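Local coordinates for putative lipoprotein (Clostridium perfringens ATCC 13124, PDB 4R7R) that is of unknown function but is a putative lipoprotein that may bind lipid at the bacterial cell surface, at residues I23-L28 with R44-L49; K51-S56 with D103-K108; N57-E62 with D88-L93; Y70-D75 with P118-V123. One frame throughout, in Å; residues are numbered along the deposited sequence.

Contact 1: I23-L28 with R44-L49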
loop_
_atom_site.group_PDB
_atom_site.type_symbol
_atom_site.label_atom_id
_atom_site.label_comp_id
_atom_site.label_asym_id
_atom_site.label_seq_id
_atom_site.Cartn_x
_atom_site.Cartn_y
_atom_site.Cartn_z
ATOM N N ILE A 23 -2.382 -9.796 9.885
ATOM C CA ILE A 23 -2.679 -9.637 8.468
ATOM C C ILE A 23 -1.991 -10.677 7.583
ATOM O O ILE A 23 -0.944 -11.225 7.925
ATOM C CB ILE A 23 -2.301 -8.211 7.941
ATOM C CG1 ILE A 23 -0.794 -7.954 8.010
ATOM C CG2 ILE A 23 -3.073 -7.127 8.691
ATOM C CD1 ILE A 23 -0.386 -6.669 7.317
ATOM N N LYS A 24 -2.619 -10.949 6.446
ATOM C CA LYS A 24 -1.999 -11.703 5.375
ATOM C C LYS A 24 -1.853 -10.782 4.178
ATOM O O LYS A 24 -2.706 -9.921 3.943
ATOM C CB LYS A 24 -2.831 -12.931 5.011
ATOM C CG LYS A 24 -2.789 -14.032 6.039
ATOM C CD LYS A 24 -3.816 -15.100 5.721
ATOM C CE LYS A 24 -3.604 -16.339 6.584
ATOM N NZ LYS A 24 -4.629 -17.391 6.318
ATOM N N ILE A 25 -0.773 -10.947 3.422
ATOM C CA ILE A 25 -0.565 -10.101 2.263
ATOM C C ILE A 25 -0.441 -10.926 0.995
ATOM O O ILE A 25 0.199 -11.965 0.972
ATOM C CB ILE A 25 0.678 -9.222 2.418
ATOM C CG1 ILE A 25 0.524 -8.289 3.618
ATOM C CG2 ILE A 25 0.889 -8.399 1.167
ATOM C CD1 ILE A 25 1.803 -7.538 3.948
ATOM N N ARG A 26 -1.091 -10.452 -0.056
ATOM C CA ARG A 26 -0.969 -11.049 -1.364
ATOM C C ARG A 26 -0.430 -10.021 -2.316
ATOM O O ARG A 26 -0.927 -8.907 -2.352
ATOM C CB ARG A 26 -2.310 -11.551 -1.858
ATOM C CG ARG A 26 -2.412 -13.031 -1.873
ATOM C CD ARG A 26 -3.831 -13.454 -2.185
ATOM N NE ARG A 26 -4.829 -12.731 -1.397
ATOM C CZ ARG A 26 -5.766 -11.948 -1.923
ATOM N NH1 ARG A 26 -5.831 -11.782 -3.243
ATOM N NH2 ARG A 26 -6.640 -11.337 -1.133
ATOM N N LEU A 27 0.598 -10.394 -3.066
ATOM C CA LEU A 27 1.163 -9.530 -4.088
ATOM C C LEU A 27 0.746 -10.003 -5.478
ATOM O O LEU A 27 0.824 -11.196 -5.788
ATOM C CB LEU A 27 2.688 -9.499 -3.991
ATOM C CG LEU A 27 3.342 -8.919 -2.742
ATOM C CD1 LEU A 27 4.837 -8.765 -2.968
ATOM C CD2 LEU A 27 2.722 -7.582 -2.411
ATOM N N LEU A 28 0.308 -9.059 -6.307
ATOM C CA LEU A 28 -0.006 -9.331 -7.702
ATOM C C LEU A 28 0.889 -8.514 -8.654
ATOM O O LEU A 28 0.909 -7.283 -8.585
ATOM C CB LEU A 28 -1.480 -9.026 -7.975
ATOM C CG LEU A 28 -1.954 -9.302 -9.402
ATOM C CD1 LEU A 28 -1.924 -10.789 -9.652
ATOM C CD2 LEU A 28 -3.344 -8.746 -9.624
ATOM N N ARG A 44 5.639 -7.736 8.269
ATOM C CA ARG A 44 5.718 -6.577 9.158
ATOM C C ARG A 44 5.916 -5.269 8.399
ATOM O O ARG A 44 5.890 -4.189 9.007
ATOM C CB ARG A 44 6.844 -6.743 10.184
ATOM C CG ARG A 44 8.240 -6.948 9.600
ATOM C CD ARG A 44 9.305 -6.840 10.694
ATOM N NE ARG A 44 9.418 -5.468 11.189
ATOM C CZ ARG A 44 9.929 -5.123 12.370
ATOM N NH1 ARG A 44 10.376 -6.050 13.207
ATOM N NH2 ARG A 44 9.982 -3.840 12.714
ATOM N N ILE A 45 6.104 -5.384 7.081
ATOM C CA ILE A 45 6.310 -4.244 6.189
ATOM C C ILE A 45 5.197 -3.217 6.325
ATOM O O ILE A 45 5.462 -2.023 6.280
ATOM C CB ILE A 45 6.421 -4.689 4.680
ATOM C CG1 ILE A 45 6.700 -3.484 3.776
ATOM C CG2 ILE A 45 5.163 -5.450 4.217
ATOM C CD1 ILE A 45 8.079 -2.870 3.972
ATOM N N ILE A 46 3.962 -3.668 6.508
ATOM C CA ILE A 46 2.833 -2.737 6.522
ATOM C C ILE A 46 2.841 -1.921 7.794
ATOM O O ILE A 46 2.742 -0.694 7.761
ATOM C CB ILE A 46 1.477 -3.456 6.387
ATOM C CG1 ILE A 46 1.433 -4.252 5.080
ATOM C CG2 ILE A 46 0.322 -2.446 6.429
ATOM C CD1 ILE A 46 2.047 -3.520 3.880
ATOM N N ASP A 47 2.966 -2.598 8.920
ATOM C CA ASP A 47 3.071 -1.908 10.185
ATOM C C ASP A 47 4.227 -0.881 10.237
ATOM O O ASP A 47 4.069 0.236 10.755
ATOM C CB ASP A 47 3.243 -2.918 11.292
ATOM C CG ASP A 47 2.952 -2.334 12.628
ATOM O OD1 ASP A 47 1.895 -1.663 12.748
ATOM O OD2 ASP A 47 3.787 -2.522 13.542
ATOM N N ASP A 48 5.383 -1.278 9.706
ATOM C CA ASP A 48 6.582 -0.457 9.735
ATOM C C ASP A 48 6.373 0.756 8.836
ATOM O O ASP A 48 6.791 1.876 9.162
ATOM C CB ASP A 48 7.810 -1.263 9.289
ATOM C CG ASP A 48 8.235 -2.328 10.313
ATOM O OD1 ASP A 48 7.803 -2.254 11.491
ATOM O OD2 ASP A 48 9.026 -3.235 9.942
ATOM N N LEU A 49 5.702 0.520 7.712
ATOM C CA LEU A 49 5.410 1.576 6.759
ATOM C C LEU A 49 4.460 2.601 7.374
ATOM O O LEU A 49 4.737 3.796 7.347
ATOM C CB LEU A 49 4.808 0.994 5.485
ATOM C CG LEU A 49 4.332 2.015 4.440
ATOM C CD1 LEU A 49 5.468 2.921 4.014
ATOM C CD2 LEU A 49 3.739 1.315 3.232
#

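Contact 2: K51-S56 with D103-K108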
loop_
_atom_site.group_PDB
_atom_site.type_symbol
_atom_site.label_atom_id
_atom_site.label_comp_id
_atom_site.label_asym_id
_atom_site.label_seq_id
_atom_site.Cartn_x
_atom_site.Cartn_y
_atom_site.Cartn_z
ATOM N N LYS A 51 3.689 3.218 10.460
ATOM C CA LYS A 51 4.231 3.913 11.620
ATOM C C LYS A 51 5.225 4.987 11.184
ATOM O O LYS A 51 5.479 5.944 11.915
ATOM C CB LYS A 51 4.904 2.928 12.583
ATOM C CG LYS A 51 3.934 2.088 13.413
ATOM C CD LYS A 51 4.660 0.923 14.096
ATOM C CE LYS A 51 4.006 0.509 15.421
ATOM N NZ LYS A 51 2.652 -0.095 15.266
ATOM N N SER A 52 5.781 4.825 9.986
ATOM C CA SER A 52 6.801 5.744 9.498
ATOM C C SER A 52 6.184 6.933 8.735
ATOM O O SER A 52 6.856 7.941 8.485
ATOM C CB SER A 52 7.805 5.000 8.610
ATOM O OG SER A 52 7.269 4.776 7.309
ATOM N N LEU A 53 4.909 6.818 8.368
ATOM C CA LEU A 53 4.247 7.882 7.604
ATOM C C LEU A 53 4.086 9.175 8.396
ATOM O O LEU A 53 3.535 9.189 9.506
ATOM C CB LEU A 53 2.858 7.441 7.115
ATOM C CG LEU A 53 2.813 6.269 6.147
ATOM C CD1 LEU A 53 1.383 6.008 5.710
ATOM C CD2 LEU A 53 3.731 6.516 4.971
ATOM N N LYS A 54 4.557 10.263 7.805
ATOM C CA LYS A 54 4.241 11.586 8.306
ATOM C C LYS A 54 3.096 12.142 7.462
ATOM O O LYS A 54 2.802 11.625 6.379
ATOM C CB LYS A 54 5.466 12.496 8.250
ATOM C CG LYS A 54 6.709 11.919 8.926
ATOM C CD LYS A 54 7.989 12.499 8.323
ATOM C CE LYS A 54 9.197 12.345 9.263
ATOM N NZ LYS A 54 9.675 10.927 9.411
ATOM N N ASP A 55 2.463 13.199 7.949
ATOM C CA ASP A 55 1.307 13.789 7.280
ATOM C C ASP A 55 1.618 14.358 5.892
ATOM O O ASP A 55 0.749 14.392 5.021
ATOM C CB ASP A 55 0.705 14.884 8.161
ATOM C CG ASP A 55 0.684 14.499 9.633
ATOM O OD1 ASP A 55 -0.409 14.148 10.148
ATOM O OD2 ASP A 55 1.770 14.544 10.269
ATOM N N SER A 56 2.851 14.804 5.687
ATOM C CA SER A 56 3.256 15.356 4.399
ATOM C C SER A 56 3.392 14.283 3.314
ATOM O O SER A 56 3.578 14.603 2.142
ATOM C CB SER A 56 4.574 16.111 4.551
ATOM O OG SER A 56 5.551 15.285 5.166
ATOM N N ASP A 103 -6.830 7.021 -0.984
ATOM C CA ASP A 103 -5.718 7.767 -0.399
ATOM C C ASP A 103 -4.541 7.830 -1.393
ATOM O O ASP A 103 -4.241 6.845 -2.080
ATOM C CB ASP A 103 -5.240 7.104 0.902
ATOM C CG ASP A 103 -6.033 7.534 2.142
ATOM O OD1 ASP A 103 -7.198 8.021 2.048
ATOM O OD2 ASP A 103 -5.464 7.356 3.242
ATOM N N TYR A 104 -3.867 8.972 -1.467
ATOM C CA TYR A 104 -2.684 9.095 -2.316
ATOM C C TYR A 104 -1.503 9.454 -1.444
ATOM O O TYR A 104 -1.564 10.423 -0.667
ATOM C CB TYR A 104 -2.881 10.157 -3.416
ATOM C CG TYR A 104 -3.927 9.794 -4.452
ATOM C CD1 TYR A 104 -3.557 9.415 -5.749
ATOM C CD2 TYR A 104 -5.292 9.824 -4.134
ATOM C CE1 TYR A 104 -4.524 9.079 -6.709
ATOM C CE2 TYR A 104 -6.266 9.479 -5.075
ATOM C CZ TYR A 104 -5.881 9.111 -6.360
ATOM O OH TYR A 104 -6.852 8.774 -7.284
ATOM N N LEU A 105 -0.424 8.690 -1.573
ATOM C CA LEU A 105 0.772 8.959 -0.798
ATOM C C LEU A 105 1.998 8.982 -1.700
ATOM O O LEU A 105 2.097 8.180 -2.628
ATOM C CB LEU A 105 0.968 7.910 0.300
ATOM C CG LEU A 105 -0.169 7.509 1.247
ATOM C CD1 LEU A 105 -1.176 6.590 0.599
ATOM C CD2 LEU A 105 0.415 6.813 2.466
ATOM N N SER A 106 2.914 9.910 -1.429
ATOM C CA SER A 106 4.271 9.844 -1.955
ATOM C C SER A 106 5.189 9.324 -0.851
ATOM O O SER A 106 5.105 9.769 0.298
ATOM C CB SER A 106 4.745 11.212 -2.443
ATOM O OG SER A 106 6.117 11.171 -2.817
ATOM N N LEU A 107 6.072 8.391 -1.202
ATOM C CA LEU A 107 6.920 7.715 -0.217
ATOM C C LEU A 107 8.381 8.070 -0.345
ATOM O O LEU A 107 9.231 7.292 0.063
ATOM C CB LEU A 107 6.788 6.188 -0.341
ATOM C CG LEU A 107 5.380 5.628 -0.167
ATOM C CD1 LEU A 107 5.380 4.091 -0.146
ATOM C CD2 LEU A 107 4.772 6.190 1.096
ATOM N N LYS A 108 8.692 9.222 -0.914
ATOM C CA LYS A 108 10.094 9.560 -1.132
ATOM C C LYS A 108 10.889 9.751 0.174
ATOM O O LYS A 108 12.067 9.362 0.251
ATOM C CB LYS A 108 10.203 10.804 -2.014
ATOM C CG LYS A 108 10.051 10.481 -3.482
ATOM C CD LYS A 108 9.300 11.563 -4.232
ATOM C CE LYS A 108 9.012 11.122 -5.662
ATOM N NZ LYS A 108 10.229 10.538 -6.311
#

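Contact 3: N57-E62 with D88-L93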
loop_
_atom_site.group_PDB
_atom_site.type_symbol
_atom_site.label_atom_id
_atom_site.label_comp_id
_atom_site.label_asym_id
_atom_site.label_seq_id
_atom_site.Cartn_x
_atom_site.Cartn_y
_atom_site.Cartn_z
ATOM N N ASN A 57 3.310 13.014 3.706
ATOM C CA ASN A 57 3.329 11.915 2.751
ATOM C C ASN A 57 2.017 11.800 1.990
ATOM O O ASN A 57 1.965 11.191 0.930
ATOM C CB ASN A 57 3.613 10.600 3.461
ATOM C CG ASN A 57 5.020 10.527 4.010
ATOM O OD1 ASN A 57 5.219 10.461 5.224
ATOM N ND2 ASN A 57 6.004 10.532 3.123
ATOM N N PHE A 58 0.952 12.370 2.545
ATOM C CA PHE A 58 -0.374 12.279 1.945
ATOM C C PHE A 58 -0.604 13.413 0.970
ATOM O O PHE A 58 -0.583 14.580 1.351
ATOM C CB PHE A 58 -1.448 12.286 3.031
ATOM C CG PHE A 58 -1.344 11.121 3.963
ATOM C CD1 PHE A 58 -1.922 9.898 3.633
ATOM C CD2 PHE A 58 -0.619 11.222 5.148
ATOM C CE1 PHE A 58 -1.809 8.794 4.487
ATOM C CE2 PHE A 58 -0.505 10.122 6.010
ATOM C CZ PHE A 58 -1.107 8.905 5.672
ATOM N N ILE A 59 -0.824 13.071 -0.293
ATOM C CA ILE A 59 -1.025 14.096 -1.310
ATOM C C ILE A 59 -2.427 14.032 -1.922
ATOM O O ILE A 59 -3.204 13.120 -1.628
ATOM C CB ILE A 59 0.025 13.973 -2.421
ATOM C CG1 ILE A 59 -0.103 12.619 -3.130
ATOM C CG2 ILE A 59 1.404 14.125 -1.839
ATOM C CD1 ILE A 59 0.842 12.434 -4.267
ATOM N N ASN A 60 -2.738 15.003 -2.774
ATOM C CA ASN A 60 -4.036 15.072 -3.441
ATOM C C ASN A 60 -4.210 14.071 -4.579
ATOM O O ASN A 60 -3.237 13.505 -5.082
ATOM C CB ASN A 60 -4.262 16.484 -3.982
ATOM C CG ASN A 60 -4.366 17.524 -2.878
ATOM O OD1 ASN A 60 -5.423 17.695 -2.268
ATOM N ND2 ASN A 60 -3.265 18.225 -2.616
ATOM N N GLU A 61 -5.463 13.867 -4.973
ATOM C CA GLU A 61 -5.801 13.050 -6.132
ATOM C C GLU A 61 -5.016 13.476 -7.356
ATOM O O GLU A 61 -4.935 14.662 -7.667
ATOM C CB GLU A 61 -7.295 13.136 -6.450
ATOM C CG GLU A 61 -8.174 12.206 -5.647
ATOM C CD GLU A 61 -9.500 11.930 -6.335
ATOM O OE1 GLU A 61 -9.822 12.630 -7.326
ATOM O OE2 GLU A 61 -10.219 11.009 -5.890
ATOM N N GLU A 62 -4.445 12.492 -8.045
ATOM C CA GLU A 62 -3.723 12.709 -9.291
ATOM C C GLU A 62 -4.263 11.832 -10.410
ATOM O O GLU A 62 -4.814 10.762 -10.152
ATOM C CB GLU A 62 -2.242 12.399 -9.116
ATOM C CG GLU A 62 -1.446 13.399 -8.311
ATOM C CD GLU A 62 0.041 13.102 -8.387
ATOM O OE1 GLU A 62 0.399 12.042 -8.953
ATOM O OE2 GLU A 62 0.847 13.928 -7.901
ATOM N N ASP A 88 8.033 6.094 -9.034
ATOM C CA ASP A 88 8.410 7.268 -8.248
ATOM C C ASP A 88 7.923 7.258 -6.811
ATOM O O ASP A 88 7.775 8.326 -6.221
ATOM C CB ASP A 88 7.892 8.540 -8.917
ATOM C CG ASP A 88 8.710 8.936 -10.117
ATOM O OD1 ASP A 88 9.574 8.130 -10.560
ATOM O OD2 ASP A 88 8.486 10.065 -10.616
ATOM N N ASP A 89 7.663 6.072 -6.266
ATOM C CA ASP A 89 7.276 5.920 -4.865
ATOM C C ASP A 89 5.874 6.461 -4.590
ATOM O O ASP A 89 5.507 6.737 -3.443
ATOM C CB ASP A 89 8.302 6.593 -3.944
ATOM C CG ASP A 89 9.582 5.799 -3.841
ATOM O OD1 ASP A 89 9.488 4.554 -3.923
ATOM O OD2 ASP A 89 10.676 6.403 -3.689
ATOM N N LEU A 90 5.090 6.592 -5.651
ATOM C CA LEU A 90 3.666 6.902 -5.539
ATOM C C LEU A 90 2.855 5.626 -5.296
ATOM O O LEU A 90 3.061 4.612 -5.963
ATOM C CB LEU A 90 3.183 7.609 -6.815
ATOM C CG LEU A 90 1.686 7.888 -7.052
ATOM C CD1 LEU A 90 1.115 8.895 -6.034
ATOM C CD2 LEU A 90 1.424 8.355 -8.490
ATOM N N ILE A 91 1.933 5.668 -4.340
ATOM C CA ILE A 91 1.035 4.544 -4.098
ATOM C C ILE A 91 -0.381 5.070 -3.855
ATOM O O ILE A 91 -0.565 6.256 -3.574
ATOM C CB ILE A 91 1.472 3.692 -2.882
ATOM C CG1 ILE A 91 1.182 4.432 -1.582
ATOM C CG2 ILE A 91 2.952 3.314 -2.940
ATOM C CD1 ILE A 91 1.301 3.554 -0.370
ATOM N N THR A 92 -1.378 4.199 -3.992
ATOM C CA THR A 92 -2.737 4.521 -3.577
ATOM C C THR A 92 -3.193 3.431 -2.621
ATOM O O THR A 92 -2.664 2.315 -2.642
ATOM C CB THR A 92 -3.740 4.623 -4.749
ATOM O OG1 THR A 92 -3.866 3.352 -5.404
ATOM C CG2 THR A 92 -3.321 5.708 -5.745
ATOM N N LEU A 93 -4.178 3.757 -1.793
ATOM C CA LEU A 93 -4.584 2.895 -0.699
ATOM C C LEU A 93 -6.082 3.079 -0.469
ATOM O O LEU A 93 -6.574 4.223 -0.340
ATOM C CB LEU A 93 -3.778 3.230 0.568
ATOM C CG LEU A 93 -3.788 2.259 1.761
ATOM C CD1 LEU A 93 -2.596 2.542 2.671
ATOM C CD2 LEU A 93 -5.090 2.341 2.559
#

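Contact 4: Y70-D75 with P118-V123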
loop_
_atom_site.group_PDB
_atom_site.type_symbol
_atom_site.label_atom_id
_atom_site.label_comp_id
_atom_site.label_asym_id
_atom_site.label_seq_id
_atom_site.Cartn_x
_atom_site.Cartn_y
_atom_site.Cartn_z
ATOM N N TYR A 70 2.370 -3.039 -9.271
ATOM C CA TYR A 70 2.000 -4.129 -8.391
ATOM C C TYR A 70 0.746 -3.782 -7.610
ATOM O O TYR A 70 0.423 -2.599 -7.398
ATOM C CB TYR A 70 3.110 -4.445 -7.385
ATOM C CG TYR A 70 4.444 -4.833 -7.967
ATOM C CD1 TYR A 70 4.659 -6.113 -8.487
ATOM C CD2 TYR A 70 5.504 -3.936 -7.964
ATOM C CE1 TYR A 70 5.895 -6.478 -9.007
ATOM C CE2 TYR A 70 6.746 -4.299 -8.473
ATOM C CZ TYR A 70 6.932 -5.567 -8.994
ATOM O OH TYR A 70 8.158 -5.911 -9.506
ATOM N N LYS A 71 0.087 -4.826 -7.129
ATOM C CA LYS A 71 -1.083 -4.682 -6.297
ATOM C C LYS A 71 -0.869 -5.500 -5.027
ATOM O O LYS A 71 -0.556 -6.698 -5.078
ATOM C CB LYS A 71 -2.321 -5.142 -7.061
ATOM C CG LYS A 71 -3.562 -4.322 -6.821
ATOM C CD LYS A 71 -4.699 -4.746 -7.772
ATOM C CE LYS A 71 -5.933 -3.905 -7.522
ATOM N NZ LYS A 71 -5.757 -2.526 -8.025
ATOM N N ILE A 72 -1.009 -4.831 -3.892
ATOM C CA ILE A 72 -0.905 -5.461 -2.587
ATOM C C ILE A 72 -2.297 -5.669 -1.937
ATOM O O ILE A 72 -3.034 -4.707 -1.669
ATOM C CB ILE A 72 -0.003 -4.611 -1.667
ATOM C CG1 ILE A 72 1.389 -4.435 -2.302
ATOM C CG2 ILE A 72 0.076 -5.221 -0.272
ATOM C CD1 ILE A 72 2.445 -3.669 -1.433
ATOM N N PHE A 73 -2.656 -6.927 -1.698
ATOM C CA PHE A 73 -3.912 -7.248 -1.020
ATOM C C PHE A 73 -3.652 -7.548 0.435
ATOM O O PHE A 73 -3.028 -8.558 0.773
ATOM C CB PHE A 73 -4.619 -8.427 -1.693
ATOM C CG PHE A 73 -5.119 -8.101 -3.059
ATOM C CD1 PHE A 73 -6.306 -7.412 -3.226
ATOM C CD2 PHE A 73 -4.370 -8.427 -4.182
ATOM C CE1 PHE A 73 -6.770 -7.084 -4.486
ATOM C CE2 PHE A 73 -4.826 -8.103 -5.443
ATOM C CZ PHE A 73 -6.032 -7.423 -5.596
ATOM N N ILE A 74 -4.110 -6.648 1.295
ATOM C CA ILE A 74 -3.954 -6.825 2.729
ATOM C C ILE A 74 -5.250 -7.392 3.284
ATOM O O ILE A 74 -6.304 -6.739 3.271
ATOM C CB ILE A 74 -3.601 -5.520 3.435
ATOM C CG1 ILE A 74 -2.321 -4.938 2.841
ATOM C CG2 ILE A 74 -3.419 -5.760 4.920
ATOM C CD1 ILE A 74 -2.038 -3.528 3.299
ATOM N N ASP A 75 -5.166 -8.635 3.733
ATOM C CA ASP A 75 -6.330 -9.366 4.191
ATOM C C ASP A 75 -6.313 -9.393 5.706
ATOM O O ASP A 75 -5.541 -10.130 6.314
ATOM C CB ASP A 75 -6.342 -10.792 3.611
ATOM C CG ASP A 75 -6.104 -10.818 2.090
ATOM O OD1 ASP A 75 -7.071 -10.529 1.349
ATOM O OD2 ASP A 75 -4.963 -11.121 1.632
ATOM N N PRO A 118 10.545 -1.531 -4.322
ATOM C CA PRO A 118 11.641 -2.509 -4.230
ATOM C C PRO A 118 11.299 -3.682 -3.314
ATOM O O PRO A 118 11.860 -4.772 -3.482
ATOM C CB PRO A 118 12.806 -1.692 -3.662
ATOM C CG PRO A 118 12.166 -0.557 -2.956
ATOM C CD PRO A 118 10.919 -0.230 -3.734
ATOM N N PHE A 119 10.382 -3.473 -2.375
ATOM C CA PHE A 119 9.858 -4.566 -1.563
ATOM C C PHE A 119 9.151 -5.633 -2.418
ATOM O O PHE A 119 9.347 -6.838 -2.213
ATOM C CB PHE A 119 8.876 -4.048 -0.498
ATOM C CG PHE A 119 8.221 -5.148 0.287
ATOM C CD1 PHE A 119 8.900 -5.756 1.347
ATOM C CD2 PHE A 119 6.949 -5.607 -0.053
ATOM C CE1 PHE A 119 8.325 -6.790 2.057
ATOM C CE2 PHE A 119 6.359 -6.643 0.650
ATOM C CZ PHE A 119 7.053 -7.238 1.712
ATOM N N CYS A 120 8.315 -5.195 -3.359
ATOM C CA CYS A 120 7.568 -6.132 -4.177
ATOM C C CYS A 120 8.491 -6.948 -5.078
ATOM O O CYS A 120 8.283 -8.153 -5.249
ATOM C CB CYS A 120 6.519 -5.397 -5.008
ATOM S SG CYS A 120 5.140 -4.745 -4.004
ATOM N N GLN A 121 9.522 -6.309 -5.635
ATOM C CA GLN A 121 10.458 -7.018 -6.515
ATOM C C GLN A 121 11.206 -8.062 -5.714
ATOM O O GLN A 121 11.487 -9.151 -6.202
ATOM C CB GLN A 121 11.437 -6.055 -7.186
ATOM C CG GLN A 121 10.823 -5.256 -8.332
ATOM C CD GLN A 121 11.810 -4.326 -9.017
ATOM O OE1 GLN A 121 12.933 -4.724 -9.353
ATOM N NE2 GLN A 121 11.397 -3.076 -9.227
ATOM N N TYR A 122 11.488 -7.723 -4.459
ATOM C CA TYR A 122 12.198 -8.605 -3.547
ATOM C C TYR A 122 11.380 -9.851 -3.170
ATOM O O TYR A 122 11.927 -10.962 -3.149
ATOM C CB TYR A 122 12.604 -7.825 -2.291
ATOM C CG TYR A 122 12.756 -8.671 -1.055
ATOM C CD1 TYR A 122 13.898 -9.431 -0.836
ATOM C CD2 TYR A 122 11.754 -8.702 -0.096
ATOM C CE1 TYR A 122 14.027 -10.206 0.302
ATOM C CE2 TYR A 122 11.873 -9.472 1.039
ATOM C CZ TYR A 122 13.008 -10.217 1.239
ATOM O OH TYR A 122 13.098 -10.983 2.387
ATOM N N VAL A 123 10.088 -9.687 -2.873
ATOM C CA VAL A 123 9.265 -10.843 -2.514
ATOM C C VAL A 123 9.199 -11.835 -3.667
ATOM O O VAL A 123 9.344 -13.041 -3.466
ATOM C CB VAL A 123 7.833 -10.455 -2.126
ATOM C CG1 VAL A 123 6.971 -11.711 -2.019
ATOM C CG2 VAL A 123 7.825 -9.681 -0.822
#

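Contact 1: I23-L28 with R44-L49
Ile25 and Ile46 reach toward each other tip to tip, and this pair sets the pattern of the whole contact: a strand and the first turn of a helix meet through isoleucine side chains, the CD1 methyls of Ile23 and Ile25 against the CG1 side of Ile46 and the CG2 branch of Ile45. CD1 of Ile25 lies 3.5 Å from CG1 of Ile46, and the same methyl also meets CG2 of Ile45 at 4.0 Å, the two side chains crossing at about a right angle. Two residues earlier, just ahead of the strand, Ile23 comes obliquely across Ile46 and sets its CD1 3.8 Å from Ile46 CG1. Its CG1 is lodged between the backbone N and the carbonyl carbon (chi1 65°), and from there the chain runs on to the helix. Ile46 is thus met by two methyls. No hydrogen bond crosses; within 44-49, Arg44 grips Asp48 side-on, NE to OD2 at 2.6 Å and NH2 to OD1 at 3.0 Å. Around this apolar patch, Ile25 also packs on Ile72 and Ile23 on Ile74 of the adjacent strand 70-75, while Ile45 touches Phe119 of helix 116-125, so both helices cover the same side of the antiparallel sheet.

Contact 2: K51-S56 with D103-K108
The closest pair of CA atoms, those of Leu53 and Leu107, is 8.3 Å apart, and leucine side chains make the contact. Residues 51-56 lead out of helix 45-52 through an extended linker into a short 3-10 turn, and residues 103-106 form a strand of the antiparallel sheet in this alpha-beta fold; the contact therefore joins the exit of a helix to the sheet it covers. Leu105 points its CB at the linker, whereas Leu53 and Leu107 start out across the line between the segments and approach through their terminal methyls. In Leu53, CD1 meets Leu105, while CD2 meets Leu107 and lies near Leu105 as well. Leu53 crosses Leu105 at about a right angle and Leu107 obliquely, and no hydrogen bond joins the two segments. Outside them, Phe58 packs on both Leu53 and Leu105, while Asn57 links the two backbones by accepting from Lys54 N and donating to Ser106 O. A glycerol, probably from the crystallisation liquor, lies about 4 Å from the Leu53 side chain. Of the leucine approaches, CD1 of Leu53 to CD2 of Leu105 is 3.5 Å, and CD2 of Leu53 to CD2 of Leu107 is 4.0 Å.

Contact 3: N57-E62 with D88-L93
Ile59 and Leu90 supply the apolar part of this contact, meeting by one methyl each: CD1 of Ile59 lies 4.0 Å from CD1 of Leu90. The two side chains cross at about a right angle, and both leave their backbones pointing at the other segment. CG1 of Ile59 sits between its backbone N and carbonyl carbon (chi1 62°), with CD1 carried outward at the end of an extended arm. In Leu90, CG is instead anti to the backbone N (chi1 172°), and its fork offers a separate methyl to each of two partners.

Such a meeting links next-but-one neighbours of an antiparallel sheet: strand 103-106 runs between strands 58-59 and 90-95 and pairs with both, Tyr104 bonding to Ile59 and Leu105 to Ile91 through the backbone. CA atoms of Ile59 and Leu90 are accordingly 9.6 Å apart, and only side chains can span the intervening strand.

The remaining approach is of a carboxylate to a methyl, a van der Waals contact with no hydrogen bond. Glu62 lies obliquely across Leu90, its chain extended beyond CG, and brings OE1 to 3.9 Å from Leu90 CD2. Glu62 is exposed and poorly ordered, so this placement is less certain than that of the methyl pair. On the outer face of the sheet, Tyr104 also touches Ile59 and Thr92.

Contact 4: Y70-D75 with P118-V123
Tyr70 and Ile72 of strand 70-75 meet Cys120 of helix 116-125 in a helix-on-sheet packing; the short segments cross at 82°, with axes 9.9 Å apart at their closest. CB of Cys120 stands over one face of the Tyr70 ring in a CH-pi contact, 3.6 Å from the centroid and 16° off the normal. The sulfur is oblique to the same ring, a Cys sulfur-aromatic contact at 4.5 Å from SG to the centroid. With SG anti to the carbonyl carbon (chi1 -70°), it also lies 3.9 Å from CD1 of Ile72, so this one residue meets both strand side chains. At the far end of the ring, Gln121 passes at about a right angle to Tyr70, though the very short approach of its CG to the hydroxyl is doubtful. Ile72 and Val123 both pack further on Leu27 of strand 24-29, and Ile74 meets Ile46 of helix 45-52.

Contacts 1 and 4 are close neighbours, their centres about 7 Å apart, because strands 24-29 and 70-75 are adjacent in the sheet. They touch directly: NH2 of Arg26 forms a salt bridge to OD1 of Asp75 at 2.6 Å, and CD1 of Leu27 packs 3.5 Å from CB of Val123. Contacts 2 and 3 form the other pair, with centres about 8 Å apart, sharing the edge where strand 103-106 lies between 58-59 and 90-95; contact 3 is nested in the loop that contact 2 closes. Helix 45-52 connects the pairs, entering through contact 1 and leaving through contact 2, whose centres are about 16 Å apart.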